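Local coordinates for Alr4995 protein (Nostoc sp., PDB 6LRF), which combines arginine dihydrolase activity, which probably hydrolyses arginine to ornithine, with ornithine cyclodeaminase activity, which would turn ornithine into proline, at residues I371-A376 with L427-Q432; D405-I410 with E431-D436; V80-F85 with Y96-F101; G73-D78 with N104-Y109. All blocks are in the same frame, centred on the assembly; numbering follows the deposited sequence.

Contact 1. Residues I371-A376 with L427-Q432; sequences IQDGVA and LKAGEQ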
loop_
_atom_site.group_PDB
_atom_site.type_symbol
_atom_site.label_atom_id
_atom_site.label_comp_id
_atom_site.label_asym_id
_atom_site.label_seq_id
_atom_site.Cartn_x
_atom_site.Cartn_y
_atom_site.Cartn_z
ATOM N N ILE B 371 1.729 21.843 -43.068
ATOM C CA ILE B 371 2.080 23.180 -43.553
ATOM C C ILE B 371 3.075 23.909 -42.645
ATOM O O ILE B 371 3.745 24.842 -43.066
ATOM C CB ILE B 371 0.835 24.075 -43.739
ATOM C CG1 ILE B 371 0.010 24.155 -42.454
ATOM C CG2 ILE B 371 -0.019 23.592 -44.924
ATOM C CD1 ILE B 371 -1.344 24.760 -42.677
ATOM N N GLN B 372 3.175 23.463 -41.401
ATOM C CA GLN B 372 4.046 24.081 -40.405
ATOM C C GLN B 372 4.902 22.982 -39.775
ATOM O O GLN B 372 4.351 22.010 -39.249
ATOM C CB GLN B 372 3.188 24.802 -39.362
ATOM C CG GLN B 372 3.924 25.496 -38.260
ATOM C CD GLN B 372 2.969 26.196 -37.305
ATOM O OE1 GLN B 372 1.761 26.296 -37.567
ATOM N NE2 GLN B 372 3.502 26.677 -36.181
ATOM N N ASP B 373 6.230 23.095 -39.876
ATOM C CA ASP B 373 7.142 22.105 -39.291
ATOM C C ASP B 373 6.708 21.662 -37.885
ATOM O O ASP B 373 6.446 22.501 -37.034
ATOM C CB ASP B 373 8.564 22.665 -39.204
ATOM C CG ASP B 373 9.360 22.449 -40.466
ATOM O OD1 ASP B 373 8.779 22.041 -41.499
ATOM O OD2 ASP B 373 10.581 22.706 -40.417
ATOM N N GLY B 374 6.633 20.351 -37.651
ATOM C CA GLY B 374 6.310 19.835 -36.326
ATOM C C GLY B 374 4.854 20.005 -35.908
ATOM O O GLY B 374 4.547 19.972 -34.728
ATOM N N VAL B 375 3.958 20.190 -36.877
ATOM C CA VAL B 375 2.527 20.335 -36.592
ATOM C C VAL B 375 1.771 19.466 -37.592
ATOM O O VAL B 375 2.013 19.556 -38.782
ATOM C CB VAL B 375 2.065 21.811 -36.692
ATOM C CG1 VAL B 375 0.544 21.928 -36.564
ATOM C CG2 VAL B 375 2.756 22.680 -35.633
ATOM N N ALA B 376 0.885 18.593 -37.121
ATOM C CA ALA B 376 0.105 17.752 -38.034
ATOM C C ALA B 376 -1.138 18.524 -38.469
ATOM O O ALA B 376 -1.582 19.425 -37.751
ATOM C CB ALA B 376 -0.276 16.435 -37.370
ATOM N N LEU B 427 7.524 16.047 -38.041
ATOM C CA LEU B 427 6.830 16.251 -39.313
ATOM C C LEU B 427 7.410 17.469 -40.021
ATOM O O LEU B 427 7.725 18.469 -39.383
ATOM C CB LEU B 427 5.326 16.424 -39.094
ATOM C CG LEU B 427 4.552 15.217 -38.572
ATOM C CD1 LEU B 427 3.126 15.620 -38.197
ATOM C CD2 LEU B 427 4.544 14.112 -39.589
ATOM N N LYS B 428 7.549 17.383 -41.338
ATOM C CA LYS B 428 8.072 18.504 -42.121
ATOM C C LYS B 428 7.026 19.067 -43.079
ATOM O O LYS B 428 6.277 18.302 -43.695
ATOM C CB LYS B 428 9.303 18.059 -42.913
ATOM C CG LYS B 428 10.492 17.693 -42.040
ATOM C CD LYS B 428 11.150 18.951 -41.471
ATOM C CE LYS B 428 12.481 18.637 -40.770
ATOM N NZ LYS B 428 12.295 18.010 -39.421
ATOM N N ALA B 429 6.986 20.394 -43.208
ATOM C CA ALA B 429 6.127 21.055 -44.187
ATOM C C ALA B 429 6.199 20.349 -45.552
ATOM O O ALA B 429 7.281 20.010 -46.039
ATOM C CB ALA B 429 6.508 22.538 -44.314
ATOM N N GLY B 430 5.036 20.082 -46.139
ATOM C CA GLY B 430 4.980 19.400 -47.414
ATOM C C GLY B 430 4.599 17.937 -47.318
ATOM O O GLY B 430 4.069 17.367 -48.272
ATOM N N GLU B 431 4.865 17.308 -46.177
ATOM C CA GLU B 431 4.527 15.889 -46.037
ATOM C C GLU B 431 3.014 15.693 -46.016
ATOM O O GLU B 431 2.278 16.519 -45.470
ATOM C CB GLU B 431 5.151 15.290 -44.772
ATOM C CG GLU B 431 6.666 15.220 -44.798
ATOM C CD GLU B 431 7.237 14.340 -43.683
ATOM O OE1 GLU B 431 7.384 14.837 -42.539
ATOM O OE2 GLU B 431 7.556 13.159 -43.954
ATOM N N GLN B 432 2.562 14.604 -46.625
ATOM C CA GLN B 432 1.155 14.218 -46.599
ATOM C C GLN B 432 0.869 13.325 -45.389
ATOM O O GLN B 432 1.559 12.337 -45.158
ATOM C CB GLN B 432 0.775 13.491 -47.890
ATOM C CG GLN B 432 0.859 14.363 -49.133
ATOM C CD GLN B 432 -0.194 15.449 -49.143
ATOM O OE1 GLN B 432 -1.360 15.204 -48.823
ATOM N NE2 GLN B 432 0.210 16.665 -49.511
#

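Contact 2. Residues D405-I410 with E431-D436; sequences DGAIAI and EQVIVD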
loop_
_atom_site.group_PDB
_atom_site.type_symbol
_atom_site.label_atom_id
_atom_site.label_comp_id
_atom_site.label_asym_id
_atom_site.label_seq_id
_atom_site.Cartn_x
_atom_site.Cartn_y
_atom_site.Cartn_z
ATOM N N ASP B 405 0.979 7.065 -30.709
ATOM C CA ASP B 405 0.909 8.511 -30.552
ATOM C C ASP B 405 1.698 9.250 -31.616
ATOM O O ASP B 405 2.212 10.344 -31.373
ATOM C CB ASP B 405 1.388 8.924 -29.160
ATOM C CG ASP B 405 0.434 8.469 -28.060
ATOM O OD1 ASP B 405 -0.750 8.189 -28.364
ATOM O OD2 ASP B 405 0.867 8.381 -26.897
ATOM N N GLY B 406 1.778 8.663 -32.802
ATOM C CA GLY B 406 2.381 9.361 -33.926
ATOM C C GLY B 406 1.343 9.728 -34.967
ATOM O O GLY B 406 0.153 9.420 -34.799
ATOM N N ALA B 407 1.794 10.398 -36.027
ATOM C CA ALA B 407 0.998 10.557 -37.227
ATOM C C ALA B 407 1.551 9.627 -38.301
ATOM O O ALA B 407 2.673 9.140 -38.201
ATOM C CB ALA B 407 1.010 12.011 -37.700
ATOM N N ILE B 408 0.770 9.370 -39.338
ATOM C CA ILE B 408 1.267 8.524 -40.416
ATOM C C ILE B 408 1.485 9.373 -41.660
ATOM O O ILE B 408 0.541 9.935 -42.211
ATOM C CB ILE B 408 0.302 7.374 -40.703
ATOM C CG1 ILE B 408 0.114 6.537 -39.431
ATOM C CG2 ILE B 408 0.816 6.495 -41.838
ATOM C CD1 ILE B 408 -0.795 5.342 -39.629
ATOM N N ALA B 409 2.744 9.483 -42.078
ATOM C CA ALA B 409 3.107 10.286 -43.239
ATOM C C ALA B 409 3.264 9.376 -44.455
ATOM O O ALA B 409 3.775 8.266 -44.357
ATOM C CB ALA B 409 4.396 11.070 -42.972
ATOM N N ILE B 410 2.797 9.851 -45.600
ATOM C CA ILE B 410 2.797 9.078 -46.829
ATOM C C ILE B 410 3.631 9.840 -47.824
ATOM O O ILE B 410 3.425 11.042 -48.017
ATOM C CB ILE B 410 1.371 8.884 -47.427
ATOM C CG1 ILE B 410 0.409 8.329 -46.382
ATOM C CG2 ILE B 410 1.417 7.969 -48.664
ATOM C CD1 ILE B 410 0.825 6.958 -45.861
ATOM N N GLU B 431 4.865 17.308 -46.177
ATOM C CA GLU B 431 4.527 15.889 -46.037
ATOM C C GLU B 431 3.014 15.693 -46.016
ATOM O O GLU B 431 2.278 16.519 -45.470
ATOM C CB GLU B 431 5.151 15.290 -44.772
ATOM C CG GLU B 431 6.666 15.220 -44.798
ATOM C CD GLU B 431 7.237 14.340 -43.683
ATOM O OE1 GLU B 431 7.384 14.837 -42.539
ATOM O OE2 GLU B 431 7.556 13.159 -43.954
ATOM N N GLN B 432 2.562 14.604 -46.625
ATOM C CA GLN B 432 1.155 14.218 -46.599
ATOM C C GLN B 432 0.869 13.325 -45.389
ATOM O O GLN B 432 1.559 12.337 -45.158
ATOM C CB GLN B 432 0.775 13.491 -47.890
ATOM C CG GLN B 432 0.859 14.363 -49.133
ATOM C CD GLN B 432 -0.194 15.449 -49.143
ATOM O OE1 GLN B 432 -1.360 15.204 -48.823
ATOM N NE2 GLN B 432 0.210 16.665 -49.511
ATOM N N VAL B 433 -0.156 13.682 -44.631
ATOM C CA VAL B 433 -0.476 12.989 -43.405
ATOM C C VAL B 433 -1.929 12.490 -43.424
ATOM O O VAL B 433 -2.836 13.212 -43.823
ATOM C CB VAL B 433 -0.219 13.912 -42.180
ATOM C CG1 VAL B 433 -0.906 13.377 -40.938
ATOM C CG2 VAL B 433 1.301 14.055 -41.939
ATOM N N ILE B 434 -2.130 11.239 -43.012
ATOM C CA ILE B 434 -3.460 10.653 -42.907
ATOM C C ILE B 434 -4.323 11.371 -41.877
ATOM O O ILE B 434 -3.903 11.594 -40.726
ATOM C CB ILE B 434 -3.353 9.158 -42.560
ATOM C CG1 ILE B 434 -2.630 8.453 -43.704
ATOM C CG2 ILE B 434 -4.732 8.547 -42.295
ATOM C CD1 ILE B 434 -2.546 7.004 -43.551
ATOM N N VAL B 435 -5.518 11.771 -42.319
ATOM C CA VAL B 435 -6.530 12.385 -41.458
ATOM C C VAL B 435 -7.780 11.528 -41.559
ATOM O O VAL B 435 -7.866 10.662 -42.437
ATOM C CB VAL B 435 -6.866 13.835 -41.854
ATOM C CG1 VAL B 435 -5.629 14.723 -41.765
ATOM C CG2 VAL B 435 -7.462 13.874 -43.257
ATOM N N ASP B 436 -8.741 11.769 -40.673
ATOM C CA ASP B 436 -9.971 10.975 -40.631
ATOM C C ASP B 436 -9.640 9.509 -40.315
ATOM O O ASP B 436 -8.592 9.217 -39.730
ATOM C CB ASP B 436 -10.745 11.100 -41.952
ATOM C CG ASP B 436 -12.257 10.932 -41.775
ATOM O OD1 ASP B 436 -12.714 9.797 -41.490
ATOM O OD2 ASP B 436 -12.989 11.933 -41.942
HETATM O O HOH W 1 -1.816 10.468 -39.201
#

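Contact 3. Residues V80-F85 with Y96-F101; sequences VVLSRF and YFKEWF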
loop_
_atom_site.group_PDB
_atom_site.type_symbol
_atom_site.label_atom_id
_atom_site.label_comp_id
_atom_site.label_asym_id
_atom_site.label_seq_id
_atom_site.Cartn_x
_atom_site.Cartn_y
_atom_site.Cartn_z
ATOM N N VAL B 80 -46.744 15.322 -35.471
ATOM C CA VAL B 80 -46.322 14.720 -34.213
ATOM C C VAL B 80 -45.571 13.424 -34.511
ATOM O O VAL B 80 -45.968 12.664 -35.389
ATOM C CB VAL B 80 -47.528 14.466 -33.239
ATOM C CG1 VAL B 80 -48.695 13.901 -33.967
ATOM C CG2 VAL B 80 -47.138 13.517 -32.099
ATOM N N VAL B 81 -44.446 13.206 -33.828
ATOM C CA VAL B 81 -43.838 11.878 -33.797
ATOM C C VAL B 81 -44.350 11.240 -32.514
ATOM O O VAL B 81 -44.124 11.756 -31.421
ATOM C CB VAL B 81 -42.295 11.893 -33.816
ATOM C CG1 VAL B 81 -41.749 10.444 -33.854
ATOM C CG2 VAL B 81 -41.780 12.686 -35.020
ATOM N N LEU B 82 -45.096 10.150 -32.667
ATOM C CA LEU B 82 -45.642 9.402 -31.549
ATOM C C LEU B 82 -44.531 8.735 -30.743
ATOM O O LEU B 82 -43.610 8.173 -31.313
ATOM C CB LEU B 82 -46.614 8.342 -32.075
ATOM C CG LEU B 82 -47.508 7.609 -31.084
ATOM C CD1 LEU B 82 -48.552 8.551 -30.509
ATOM C CD2 LEU B 82 -48.180 6.422 -31.787
ATOM N N SER B 83 -44.622 8.778 -29.423
ATOM C CA SER B 83 -43.693 7.999 -28.620
ATOM C C SER B 83 -43.853 6.505 -28.845
ATOM O O SER B 83 -44.972 5.992 -28.991
ATOM C CB SER B 83 -43.865 8.310 -27.139
ATOM O OG SER B 83 -43.345 9.600 -26.849
ATOM N N ARG B 84 -42.713 5.822 -28.900
ATOM C CA ARG B 84 -42.666 4.379 -28.757
ATOM C C ARG B 84 -41.913 4.072 -27.449
ATOM O O ARG B 84 -40.699 4.291 -27.360
ATOM C CB ARG B 84 -41.991 3.728 -29.967
ATOM C CG ARG B 84 -41.853 2.195 -29.883
ATOM C CD ARG B 84 -43.163 1.511 -29.501
ATOM N NE ARG B 84 -43.048 0.049 -29.474
ATOM C CZ ARG B 84 -44.031 -0.781 -29.124
ATOM N NH1 ARG B 84 -43.832 -2.095 -29.132
ATOM N NH2 ARG B 84 -45.218 -0.299 -28.761
ATOM N N PHE B 85 -42.628 3.609 -26.426
ATOM C CA PHE B 85 -42.009 3.457 -25.101
ATOM C C PHE B 85 -41.109 2.221 -25.062
ATOM O O PHE B 85 -41.390 1.217 -25.710
ATOM C CB PHE B 85 -43.066 3.375 -23.983
ATOM C CG PHE B 85 -43.802 4.671 -23.742
ATOM C CD1 PHE B 85 -43.277 5.639 -22.896
ATOM C CD2 PHE B 85 -45.018 4.927 -24.373
ATOM C CE1 PHE B 85 -43.952 6.839 -22.662
ATOM C CE2 PHE B 85 -45.703 6.127 -24.155
ATOM C CZ PHE B 85 -45.171 7.088 -23.297
ATOM N N TYR B 96 -53.991 5.450 -26.696
ATOM C CA TYR B 96 -54.767 6.569 -26.172
ATOM C C TYR B 96 -54.160 7.900 -26.558
ATOM O O TYR B 96 -54.891 8.845 -26.886
ATOM C CB TYR B 96 -54.903 6.454 -24.655
ATOM C CG TYR B 96 -55.614 5.190 -24.290
ATOM C CD1 TYR B 96 -56.987 5.081 -24.475
ATOM C CD2 TYR B 96 -54.919 4.078 -23.817
ATOM C CE1 TYR B 96 -57.661 3.915 -24.172
ATOM C CE2 TYR B 96 -55.590 2.901 -23.498
ATOM C CZ TYR B 96 -56.965 2.830 -23.683
ATOM O OH TYR B 96 -57.666 1.680 -23.390
ATOM N N PHE B 97 -52.826 7.969 -26.550
ATOM C CA PHE B 97 -52.134 9.183 -26.972
ATOM C C PHE B 97 -52.356 9.396 -28.469
ATOM O O PHE B 97 -52.709 10.499 -28.907
ATOM C CB PHE B 97 -50.632 9.108 -26.633
ATOM C CG PHE B 97 -50.326 9.313 -25.168
ATOM C CD1 PHE B 97 -51.092 10.187 -24.397
ATOM C CD2 PHE B 97 -49.274 8.648 -24.561
ATOM C CE1 PHE B 97 -50.812 10.402 -23.052
ATOM C CE2 PHE B 97 -48.979 8.865 -23.206
ATOM C CZ PHE B 97 -49.759 9.747 -22.455
ATOM N N LYS B 98 -52.174 8.338 -29.251
ATOM C CA LYS B 98 -52.386 8.420 -30.690
ATOM C C LYS B 98 -53.815 8.899 -31.025
ATOM O O LYS B 98 -54.026 9.735 -31.926
ATOM C CB LYS B 98 -52.112 7.062 -31.342
ATOM C CG LYS B 98 -52.292 7.086 -32.827
ATOM C CD LYS B 98 -52.021 5.740 -33.453
ATOM C CE LYS B 98 -51.930 5.909 -34.956
ATOM N NZ LYS B 98 -51.795 4.612 -35.667
ATOM N N GLU B 99 -54.786 8.370 -30.282
ATOM C CA GLU B 99 -56.186 8.757 -30.455
ATOM C C GLU B 99 -56.357 10.249 -30.223
ATOM O O GLU B 99 -57.019 10.924 -30.997
ATOM C CB GLU B 99 -57.099 7.992 -29.502
ATOM C CG GLU B 99 -58.581 8.239 -29.767
ATOM C CD GLU B 99 -59.473 7.483 -28.794
ATOM O OE1 GLU B 99 -59.418 7.795 -27.576
ATOM O OE2 GLU B 99 -60.197 6.551 -29.244
ATOM N N TRP B 100 -55.767 10.769 -29.156
ATOM C CA TRP B 100 -55.891 12.193 -28.909
ATOM C C TRP B 100 -55.284 12.999 -30.062
ATOM O O TRP B 100 -55.894 13.948 -30.545
ATOM C CB TRP B 100 -55.247 12.602 -27.580
ATOM C CG TRP B 100 -55.571 14.038 -27.267
ATOM C CD1 TRP B 100 -56.631 14.507 -26.524
ATOM C CD2 TRP B 100 -54.862 15.196 -27.727
ATOM N NE1 TRP B 100 -56.606 15.879 -26.484
ATOM C CE2 TRP B 100 -55.537 16.329 -27.217
ATOM C CE3 TRP B 100 -53.726 15.386 -28.519
ATOM C CZ2 TRP B 100 -55.109 17.632 -27.473
ATOM C CZ3 TRP B 100 -53.303 16.680 -28.774
ATOM C CH2 TRP B 100 -53.993 17.787 -28.250
ATOM N N PHE B 101 -54.095 12.620 -30.511
ATOM C CA PHE B 101 -53.405 13.405 -31.530
ATOM C C PHE B 101 -54.212 13.440 -32.827
ATOM O O PHE B 101 -54.426 14.516 -33.406
ATOM C CB PHE B 101 -52.000 12.852 -31.800
ATOM C CG PHE B 101 -50.982 13.222 -30.748
ATOM C CD1 PHE B 101 -50.810 14.548 -30.364
ATOM C CD2 PHE B 101 -50.188 12.244 -30.153
ATOM C CE1 PHE B 101 -49.880 14.899 -29.407
ATOM C CE2 PHE B 101 -49.246 12.591 -29.182
ATOM C CZ PHE B 101 -49.093 13.913 -28.813
#

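Contact 4. Residues G73-D78 with N104-Y109; sequences GLVLGD and NGYTVY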
loop_
_atom_site.group_PDB
_atom_site.type_symbol
_atom_site.label_atom_id
_atom_site.label_comp_id
_atom_site.label_asym_id
_atom_site.label_seq_id
_atom_site.Cartn_x
_atom_site.Cartn_y
_atom_site.Cartn_z
ATOM N N GLY B 73 -45.658 12.163 -27.104
ATOM C CA GLY B 73 -44.979 12.265 -28.373
ATOM C C GLY B 73 -44.377 13.653 -28.481
ATOM O O GLY B 73 -44.365 14.413 -27.519
ATOM N N LEU B 74 -43.900 13.990 -29.667
ATOM C CA LEU B 74 -43.195 15.240 -29.883
ATOM C C LEU B 74 -43.920 16.038 -30.946
ATOM O O LEU B 74 -44.134 15.544 -32.050
ATOM C CB LEU B 74 -41.751 14.960 -30.316
ATOM C CG LEU B 74 -41.010 16.180 -30.862
ATOM C CD1 LEU B 74 -40.812 17.197 -29.768
ATOM C CD2 LEU B 74 -39.692 15.743 -31.439
ATOM N N VAL B 75 -44.281 17.271 -30.626
ATOM C CA VAL B 75 -45.115 18.064 -31.514
ATOM C C VAL B 75 -44.343 19.222 -32.146
ATOM O O VAL B 75 -43.672 19.979 -31.450
ATOM C CB VAL B 75 -46.335 18.630 -30.750
ATOM C CG1 VAL B 75 -47.081 19.659 -31.607
ATOM C CG2 VAL B 75 -47.256 17.500 -30.313
ATOM N N LEU B 76 -44.444 19.372 -33.463
ATOM C CA LEU B 76 -43.975 20.596 -34.125
ATOM C C LEU B 76 -44.941 20.967 -35.250
ATOM O O LEU B 76 -45.111 20.192 -36.188
ATOM C CB LEU B 76 -42.562 20.421 -34.692
ATOM C CG LEU B 76 -41.979 21.690 -35.335
ATOM C CD1 LEU B 76 -41.897 22.839 -34.332
ATOM C CD2 LEU B 76 -40.629 21.432 -35.980
ATOM N N GLY B 77 -45.551 22.147 -35.171
ATOM C CA GLY B 77 -46.536 22.548 -36.166
ATOM C C GLY B 77 -47.725 21.595 -36.161
ATOM O O GLY B 77 -48.305 21.307 -35.110
ATOM N N ASP B 78 -48.070 21.079 -37.330
ATOM C CA ASP B 78 -49.181 20.127 -37.433
ATOM C C ASP B 78 -48.693 18.668 -37.389
ATOM O O ASP B 78 -49.482 17.746 -37.569
ATOM C CB ASP B 78 -49.984 20.371 -38.723
ATOM C CG ASP B 78 -50.593 21.793 -38.801
ATOM O OD1 ASP B 78 -50.754 22.290 -39.936
ATOM O OD2 ASP B 78 -50.913 22.411 -37.751
ATOM N N ASN B 104 -57.242 15.456 -32.871
ATOM C CA ASN B 104 -56.995 16.887 -32.824
ATOM C C ASN B 104 -56.231 17.380 -34.043
ATOM O O ASN B 104 -55.592 18.427 -33.993
ATOM C CB ASN B 104 -56.271 17.261 -31.537
ATOM C CG ASN B 104 -57.225 17.391 -30.357
ATOM O OD1 ASN B 104 -57.609 18.499 -29.971
ATOM N ND2 ASN B 104 -57.609 16.257 -29.777
ATOM N N GLY B 105 -56.336 16.624 -35.136
ATOM C CA GLY B 105 -55.902 17.085 -36.443
ATOM C C GLY B 105 -54.444 16.862 -36.834
ATOM O O GLY B 105 -54.036 17.175 -37.957
ATOM N N TYR B 106 -53.657 16.306 -35.928
ATOM C CA TYR B 106 -52.230 16.160 -36.194
ATOM C C TYR B 106 -51.921 15.056 -37.175
ATOM O O TYR B 106 -52.614 14.051 -37.249
ATOM C CB TYR B 106 -51.460 15.921 -34.893
ATOM C CG TYR B 106 -51.516 17.113 -33.977
ATOM C CD1 TYR B 106 -52.450 17.178 -32.952
ATOM C CD2 TYR B 106 -50.654 18.194 -34.158
ATOM C CE1 TYR B 106 -52.519 18.278 -32.110
ATOM C CE2 TYR B 106 -50.718 19.309 -33.327
ATOM C CZ TYR B 106 -51.648 19.341 -32.301
ATOM O OH TYR B 106 -51.713 20.432 -31.472
ATOM N N THR B 107 -50.859 15.262 -37.940
ATOM C CA THR B 107 -50.307 14.213 -38.783
ATOM C C THR B 107 -49.331 13.409 -37.913
ATOM O O THR B 107 -48.310 13.935 -37.467
ATOM C CB THR B 107 -49.615 14.813 -40.023
ATOM O OG1 THR B 107 -50.549 15.653 -40.712
ATOM C CG2 THR B 107 -49.091 13.739 -40.966
ATOM N N VAL B 108 -49.670 12.144 -37.663
ATOM C CA VAL B 108 -48.976 11.317 -36.685
ATOM C C VAL B 108 -47.992 10.369 -37.362
ATOM O O VAL B 108 -48.365 9.557 -38.213
ATOM C CB VAL B 108 -49.968 10.495 -35.834
ATOM C CG1 VAL B 108 -49.224 9.559 -34.900
ATOM C CG2 VAL B 108 -50.885 11.414 -35.033
ATOM N N TYR B 109 -46.724 10.495 -36.992
ATOM C CA TYR B 109 -45.696 9.596 -37.490
ATOM C C TYR B 109 -45.321 8.607 -36.407
ATOM O O TYR B 109 -45.277 8.959 -35.225
ATOM C CB TYR B 109 -44.466 10.365 -37.934
ATOM C CG TYR B 109 -44.718 11.266 -39.098
ATOM C CD1 TYR B 109 -45.042 12.600 -38.911
ATOM C CD2 TYR B 109 -44.646 10.783 -40.384
ATOM C CE1 TYR B 109 -45.278 13.435 -39.990
ATOM C CE2 TYR B 109 -44.875 11.603 -41.463
ATOM C CZ TYR B 109 -45.182 12.926 -41.266
ATOM O OH TYR B 109 -45.407 13.733 -42.354
#

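Contact 1. Residues I371-A376 with L427-Q432
Glu-431 OE1 is gripped twice: the backbone N of Lys-428 gives it a 2.8 Å hydrogen bond, received on the anti lone pair, and Lys-422 NZ adds a salt bridge. The first bond laces up a type II beta turn from Lys-428 to Glu-431, whose backbone bond runs the other way, from Glu-431 N to Lys-428 O. Gly-430 sits in this turn at a phi of 103°, where a CB would jam against Ala-429 O. Opposite it stands a second type II turn, Gln-372 to Val-375, closed by a weak backbone bond and with Gly-374 at positive phi.

Two bonds tie the loop after strand 366-369 to the loop leading into its neighbour, strand 432-435. Asp-373 OD1 takes Ala-429 N at 3.0 Å, almost straight at 177° and nearly along the C-O axis. Gly-374 N reaches Leu-427 O at 2.8 Å from above the carbonyl plane. Lys-428 crosses the carboxylate obliquely, its CD 3.9 Å from Asp-373 OD2, but NZ stays 5.1 Å from that oxygen. Leu-427 turns CD1 onto Ala-376 CB at 3.6 Å. Arg-565 NE and Asn-562 OD1 of helix 554-567 are hydrogen-bonded to Gly-374 O and Ala-376 N, respectively. Two carboxylates thus satisfy backbone N-H groups of one turn, so the join probably rests more on such bonds than on attraction between Asp-373 and Lys-428.

Contact 2. Residues D405-I410 with E431-D436
The backbone carbonyl of Gln-432 (atom O) is met in its own plane by Ile-410 N at 2.8 Å, and the carboxylate of Glu-431, whose OE1 is engaged by Lys-422, rests OE2 against Ala-409 CB. The backbone bond belongs to an antiparallel strand pair, 407-410 with 432-435, inside a mixed sheet in which 432-435 runs between strands 366-369 and 407-413; Glu-431 comes just before the second strand. Ile-434 N returns a bond to Ile-408 O at 3.1 Å, nearly along the C=O axis. Between the two bonds Ala-409 and Val-433 form a non-hydrogen-bonded pair, their CA atoms 4.5 Å apart, and each CA-H leans on a carbonyl of the other strand.

On the face of Ala-409 and Val-433, the valine places CG1, anti to its backbone N, 4.0 Å from Ala-407 CB. Isoleucines make the other packing. Ile-434 lies alongside Ile-408, pointing the same way, with CD1 3.8 Å from Ile-408 CG2, and crosses Ile-410 obliquely, CG1 to CG1. Leu-367 and Val-390 of neighbouring strands also touch Ile-434. An alanine here would remove CG1, CG2 and CD1 and would probably loosen the packing against Ile-408 and Ile-410. The strand segments meet at 132°, well short of antiparallel, and at their diverging end one water bridges them, accepting from Ile-408 N and donating to Ile-434 O, 2.8 Å from each of these two atoms.

Contact 3. Residues V80-F85 with Y96-F101
Helix 96-101 runs nearly antiparallel to strand 80-82, their axes 10.0 Å apart and 164° between directions, and lays an apolar side on it without a single hydrogen bond between the two segments. Phe-97 comes first. Its ring meets Phe-85 edge to edge, CE2 4.2 Å from CZ of Phe-85, while Ser-83 CB lies over one face of the Phe-85 ring, offset toward the rim. Lys-98 follows, contributing backbone and CB: Leu-82 CD1 approaches Lys-98 N to 3.8 Å, and both leucine methyls touch Lys-98 CB. The lysine chain, fully extended, crosses the leucine at about a right angle and carries NZ away to a salt bridge with Glu-110.

One helical turn on from Phe-97, Phe-101 forms the most intimate contact. Val-80 CG2 stands over the middle of its ring, 3.7 Å from the centroid and 11° off the normal, a CH-pi contact. The valine reaches it with CG2 anti to the backbone N, which leaves CG1 in the crowded position (chi1 43°), directed at Phe-101 CB and CG. Leu-82 CD1 touches the edge of the same ring, 4.1 Å from Phe-101 CD2. An alanine in place of Phe-101 would remove the ring and probably leave Val-80 and Leu-82 poorly packed beneath the helix.

Val-108 of strand 107-109 also packs on Phe-101. Strand 79-82, this helix and the neighbouring parallel strand 107-109 together make a beta-alpha-beta crossover, consistent with the alpha/beta architecture of guanidino-group-modifying enzymes.

Contact 4. Residues G73-D78 with N104-Y109
The backbones approach closest at Asp-78 and Tyr-106, CA to CA 5.2 Å, just where strand 73-76 has ended and strand 107-109 is about to begin. These are the outer strands of a three-stranded mixed sheet with 79-82 between them, so the contact links the turn of a beta hairpin to the exit from a helix. Gly-77, at a phi of 62°, and Asp-78 make the turn; Gly-105, also at positive phi, is the C-prime residue of the Schellman motif that ends helix 93-103, with Tyr-106 N bonded to Phe-101 O.

Asp-78 O accepts Thr-107 N at 2.9 Å, nearly straight and nearly along the C=O axis. Tyr-106 presents its side chain to the hairpin edge-on, CG anti to its carbonyl carbon. CD2 lies 3.6 Å from Asp-78 O, and CE2 lies equally near Gly-77 O, an oxygen in the plane of the ring. Val-75 crosses this ring at about a right angle, bringing CG1, which is anti to its backbone N, to 4.0 Å from Tyr-106 CE2; Phe-101 of the helix packs on the same valine. Far along the ring, Tyr-106 OH is hydrogen-bonded to Val-269 O, which should help hold the far end of the ring in place. Besides the Thr-107 bond, the Asp-78 carbonyl also meets the CA-H of Tyr-106, with Tyr-106 CA 3.5 Å from Asp-78 O.

From the N terminus the chain first runs through 73-78 and 80-85, turns into the helix holding 96-101 and returns at 104-109. Contact 3 therefore lies wholly within the longer excursion that contact 4 closes; both serve one three-stranded sheet, in which Tyr-109 is hydrogen-bonded through its backbone to Val-80 and Leu-82. Far along the chain, contact 2 pairs strands of another sheet and contact 1 joins loops at its border, well away from the first pair. Residues 405-410 fall inside the loop closed by contact 1, while 431-436 overlaps 427-432, so the two share Glu-431 and Gln-432. Leu-427 packs on Val-433 and Ala-407, joining the turn pair to the strand pair.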